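Local coordinates for luciferase-like enzymeAMP-CoA-ligase (Zophobas atratus, PDB 4W8O), which probably activates carboxylic acids with ATP as an AMP-forming CoA ligase, being a luciferase-like member of the adenylate-forming (ANL) enzymes from a nonluminescent mealworm, at residues S172-F184 and P192-Q204. Residues are numbered along the deposited sequence; the frame is centred on the assembly and turned at random.
Sequences SKTDIDDTAVMFF and PKAICHSHRSFLQ
Backbone hydrogen bonds join antiparallel strands 179-184 and 194-198: V181 pairs with H197 and F183 with I195, the return bond from I195 N to F183 O being weak. H197 O accepts from both A180 N (2.8 Å) and V181 N (3.2 Å), a classic beta bulge. Past it, H199 N bonds to D178 O and R200 N to I176 O, tying the type I beta turn D175-D178 to the first turn of helix 199-211, whose N-cap S198 forms a capping box with S201, its S198 N to S201 OG bond weak. Charge adds to this grip: R200 NH1 meets the syn lone pair of D177 OD1 at 2.7 Å, with carboxylate and guanidinium planes 78° apart. The extended start of the R200 chain (chi2 -178°) carries CD to 3.4 Å from I176 CD1, and the bend at chi3 (52°) turns the guanidinium to D177. With an alanine at R200, the D177 carboxylate would probably lose its charged mate and I176 CD1 the methylenes against it. Two CH-pi contacts follow: A180 CB sits over one face of the H199 imidazole, 3.6 Å from its centroid, and V181 CG2 over the F202 ring. F183 turns its ring edge to F202 CE1, on the side covered by M231 of helix 228-239. On the opposite face from V181 and F183, M182 SD lies 4.0 Å from C196 SG, and V116 of helix 106-116 packs on M182. The whole is a beta hairpin running into a helix, within a mixed sheet of the AMP-binding fold; its connecting loop probably corresponds to the Ser/Thr/Gly-rich phosphate-binding motif of adenylate-forming enzymes.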
# COMPACT_ATOMS: atom_id res chain seq x y z
N SER A 172 -13.60 1.57 -18.16
CA SER A 172 -14.09 2.86 -18.61
C SER A 172 -12.95 3.83 -18.84
O SER A 172 -11.99 3.85 -18.07
CB SER A 172 -15.03 3.46 -17.57
OG SER A 172 -16.09 2.57 -17.27
N LYS A 173 -13.05 4.61 -19.90
CA LYS A 173 -12.15 5.74 -20.09
C LYS A 173 -12.49 6.77 -19.03
O LYS A 173 -13.67 6.96 -18.72
CB LYS A 173 -12.32 6.33 -21.50
CG LYS A 173 -11.80 5.41 -22.60
CD LYS A 173 -10.29 5.27 -22.48
CE LYS A 173 -9.72 4.34 -23.53
NZ LYS A 173 -8.26 4.18 -23.28
N THR A 174 -11.48 7.38 -18.44
CA THR A 174 -11.70 8.39 -17.40
C THR A 174 -10.59 9.44 -17.43
O THR A 174 -9.67 9.36 -18.24
CB THR A 174 -11.85 7.75 -16.00
OG1 THR A 174 -12.22 8.75 -15.04
CG2 THR A 174 -10.56 7.05 -15.57
N ASP A 175 -10.71 10.44 -16.58
CA ASP A 175 -9.70 11.48 -16.46
C ASP A 175 -8.62 10.96 -15.51
O ASP A 175 -8.91 10.70 -14.34
CB ASP A 175 -10.35 12.77 -15.92
CG ASP A 175 -9.42 13.97 -15.98
OD1 ASP A 175 -8.29 13.90 -15.47
OD2 ASP A 175 -9.84 15.02 -16.52
N ILE A 176 -7.40 10.80 -16.00
CA ILE A 176 -6.33 10.21 -15.17
C ILE A 176 -5.84 11.09 -14.01
O ILE A 176 -5.11 10.61 -13.13
CB ILE A 176 -5.14 9.66 -16.01
CG1 ILE A 176 -4.40 10.78 -16.74
CG2 ILE A 176 -5.63 8.60 -16.99
CD1 ILE A 176 -3.20 10.29 -17.52
N ASP A 177 -6.25 12.36 -13.97
CA ASP A 177 -5.98 13.22 -12.81
C ASP A 177 -7.11 13.21 -11.77
O ASP A 177 -7.00 13.86 -10.73
CB ASP A 177 -5.70 14.65 -13.26
CG ASP A 177 -4.38 14.76 -14.00
OD1 ASP A 177 -3.38 14.21 -13.50
OD2 ASP A 177 -4.36 15.37 -15.08
N ASP A 178 -8.20 12.50 -12.06
CA ASP A 178 -9.24 12.27 -11.07
C ASP A 178 -8.71 11.30 -10.02
O ASP A 178 -7.76 10.56 -10.25
CB ASP A 178 -10.51 11.68 -11.68
CG ASP A 178 -11.32 12.69 -12.48
OD1 ASP A 178 -11.02 13.91 -12.44
OD2 ASP A 178 -12.28 12.25 -13.17
N THR A 179 -9.37 11.30 -8.87
CA THR A 179 -9.03 10.42 -7.77
C THR A 179 -9.33 8.96 -8.12
O THR A 179 -10.40 8.64 -8.64
CB THR A 179 -9.80 10.84 -6.51
OG1 THR A 179 -9.48 12.21 -6.21
CG2 THR A 179 -9.44 9.96 -5.31
N ALA A 180 -8.34 8.10 -7.88
CA ALA A 180 -8.48 6.66 -8.07
C ALA A 180 -8.55 5.90 -6.75
O ALA A 180 -9.37 5.00 -6.60
CB ALA A 180 -7.31 6.14 -8.90
N VAL A 181 -7.70 6.28 -5.80
CA VAL A 181 -7.56 5.60 -4.51
C VAL A 181 -7.48 6.65 -3.40
O VAL A 181 -6.85 7.71 -3.59
CB VAL A 181 -6.27 4.74 -4.45
CG1 VAL A 181 -6.19 3.96 -3.15
CG2 VAL A 181 -6.18 3.79 -5.63
N MET A 182 -8.08 6.35 -2.24
CA MET A 182 -7.98 7.22 -1.06
C MET A 182 -7.40 6.50 0.15
O MET A 182 -7.54 5.29 0.29
CB MET A 182 -9.35 7.83 -0.71
CG MET A 182 -9.87 8.82 -1.74
SD MET A 182 -11.40 9.68 -1.29
CE MET A 182 -12.56 8.33 -1.37
N PHE A 183 -6.70 7.26 1.00
CA PHE A 183 -6.22 6.81 2.30
C PHE A 183 -6.58 7.89 3.33
O PHE A 183 -7.20 8.90 2.98
CB PHE A 183 -4.70 6.55 2.28
CG PHE A 183 -4.29 5.47 1.33
CD1 PHE A 183 -4.34 4.14 1.70
CD2 PHE A 183 -3.86 5.78 0.04
CE1 PHE A 183 -3.97 3.13 0.81
CE2 PHE A 183 -3.50 4.79 -0.85
CZ PHE A 183 -3.55 3.46 -0.46
N PHE A 184 -6.23 7.67 4.58
CA PHE A 184 -6.60 8.59 5.64
C PHE A 184 -5.39 9.14 6.37
O PHE A 184 -4.50 8.39 6.74
CB PHE A 184 -7.55 7.90 6.60
CG PHE A 184 -8.83 7.47 5.96
CD1 PHE A 184 -9.80 8.41 5.64
CD2 PHE A 184 -9.07 6.14 5.65
CE1 PHE A 184 -10.98 8.03 5.04
CE2 PHE A 184 -10.25 5.76 5.04
CZ PHE A 184 -11.21 6.70 4.75
N PRO A 192 -8.60 12.49 11.25
CA PRO A 192 -8.20 12.10 9.90
C PRO A 192 -8.92 12.85 8.78
O PRO A 192 -10.03 13.36 8.95
CB PRO A 192 -8.55 10.61 9.85
CG PRO A 192 -8.42 10.17 11.27
CD PRO A 192 -8.91 11.31 12.08
N LYS A 193 -8.24 12.94 7.64
CA LYS A 193 -8.80 13.48 6.41
C LYS A 193 -8.53 12.48 5.30
O LYS A 193 -7.66 11.62 5.44
CB LYS A 193 -8.15 14.82 6.08
CG LYS A 193 -8.34 15.86 7.18
CD LYS A 193 -7.02 16.44 7.65
CE LYS A 193 -7.11 17.04 9.03
NZ LYS A 193 -8.28 17.94 9.12
N ALA A 194 -9.30 12.58 4.22
CA ALA A 194 -9.21 11.62 3.14
C ALA A 194 -8.17 12.08 2.12
O ALA A 194 -8.40 12.99 1.34
CB ALA A 194 -10.56 11.42 2.48
N ILE A 195 -7.01 11.43 2.18
CA ILE A 195 -5.94 11.62 1.22
C ILE A 195 -6.36 11.08 -0.15
O ILE A 195 -6.75 9.92 -0.28
CB ILE A 195 -4.69 10.83 1.66
CG1 ILE A 195 -4.12 11.41 2.96
CG2 ILE A 195 -3.64 10.83 0.56
CD1 ILE A 195 -3.25 10.43 3.73
N CYS A 196 -6.29 11.92 -1.17
CA CYS A 196 -6.66 11.51 -2.53
C CYS A 196 -5.44 11.28 -3.40
O CYS A 196 -4.61 12.19 -3.56
CB CYS A 196 -7.53 12.58 -3.19
SG CYS A 196 -9.14 12.75 -2.40
N HIS A 197 -5.31 10.07 -3.95
CA HIS A 197 -4.38 9.82 -5.04
C HIS A 197 -5.13 9.70 -6.35
O HIS A 197 -6.18 9.06 -6.43
CB HIS A 197 -3.54 8.57 -4.79
CG HIS A 197 -2.43 8.79 -3.83
ND1 HIS A 197 -1.31 9.53 -4.14
CD2 HIS A 197 -2.28 8.42 -2.53
CE1 HIS A 197 -0.51 9.59 -3.10
NE2 HIS A 197 -1.08 8.93 -2.10
N SER A 198 -4.56 10.33 -7.38
CA SER A 198 -5.09 10.23 -8.73
C SER A 198 -4.64 8.92 -9.34
O SER A 198 -3.81 8.21 -8.77
CB SER A 198 -4.61 11.40 -9.58
OG SER A 198 -3.20 11.39 -9.73
N HIS A 199 -5.17 8.60 -10.50
CA HIS A 199 -4.70 7.45 -11.24
C HIS A 199 -3.20 7.61 -11.45
O HIS A 199 -2.42 6.69 -11.20
CB HIS A 199 -5.43 7.30 -12.57
CG HIS A 199 -6.92 7.22 -12.43
ND1 HIS A 199 -7.57 6.05 -12.12
CD2 HIS A 199 -7.87 8.18 -12.49
CE1 HIS A 199 -8.87 6.28 -12.02
NE2 HIS A 199 -9.07 7.57 -12.25
N ARG A 200 -2.79 8.80 -11.86
CA ARG A 200 -1.39 9.07 -12.14
C ARG A 200 -0.53 8.95 -10.88
O ARG A 200 0.48 8.23 -10.88
CB ARG A 200 -1.22 10.43 -12.79
CG ARG A 200 -1.70 10.42 -14.24
CD ARG A 200 -1.51 11.74 -14.97
NE ARG A 200 -0.15 12.26 -14.88
CZ ARG A 200 0.18 13.48 -14.47
NH1 ARG A 200 -0.74 14.38 -14.12
NH2 ARG A 200 1.47 13.83 -14.43
N SER A 201 -0.93 9.64 -9.81
CA SER A 201 -0.12 9.65 -8.60
C SER A 201 -0.01 8.26 -7.97
O SER A 201 1.08 7.86 -7.57
CB SER A 201 -0.61 10.70 -7.59
OG SER A 201 -1.74 10.29 -6.85
N PHE A 202 -1.10 7.51 -7.92
CA PHE A 202 -1.02 6.17 -7.33
C PHE A 202 -0.15 5.25 -8.18
O PHE A 202 0.65 4.48 -7.66
CB PHE A 202 -2.38 5.52 -7.10
CG PHE A 202 -2.28 4.27 -6.27
CD1 PHE A 202 -2.02 4.36 -4.91
CD2 PHE A 202 -2.37 3.02 -6.84
CE1 PHE A 202 -1.88 3.22 -4.13
CE2 PHE A 202 -2.24 1.88 -6.07
CZ PHE A 202 -1.99 1.98 -4.71
N LEU A 203 -0.32 5.32 -9.50
CA LEU A 203 0.50 4.52 -10.39
C LEU A 203 2.00 4.87 -10.27
O LEU A 203 2.85 4.00 -10.49
CB LEU A 203 0.02 4.64 -11.83
CG LEU A 203 -1.25 3.81 -12.10
CD1 LEU A 203 -1.79 4.09 -13.49
CD2 LEU A 203 -0.97 2.32 -11.93
N GLN A 204 2.32 6.11 -9.91
CA GLN A 204 3.72 6.46 -9.65
C GLN A 204 4.22 5.95 -8.30
O GLN A 204 5.40 5.64 -8.17
CB GLN A 204 3.97 7.97 -9.80
CG GLN A 204 3.99 8.42 -11.25
CD GLN A 204 4.85 7.53 -12.15
OE1 GLN A 204 6.08 7.49 -12.00
NE2 GLN A 204 4.22 6.81 -13.07
O HOH W 1 -11.74 8.11 -12.27
O HOH W 2 -2.87 13.81 -10.87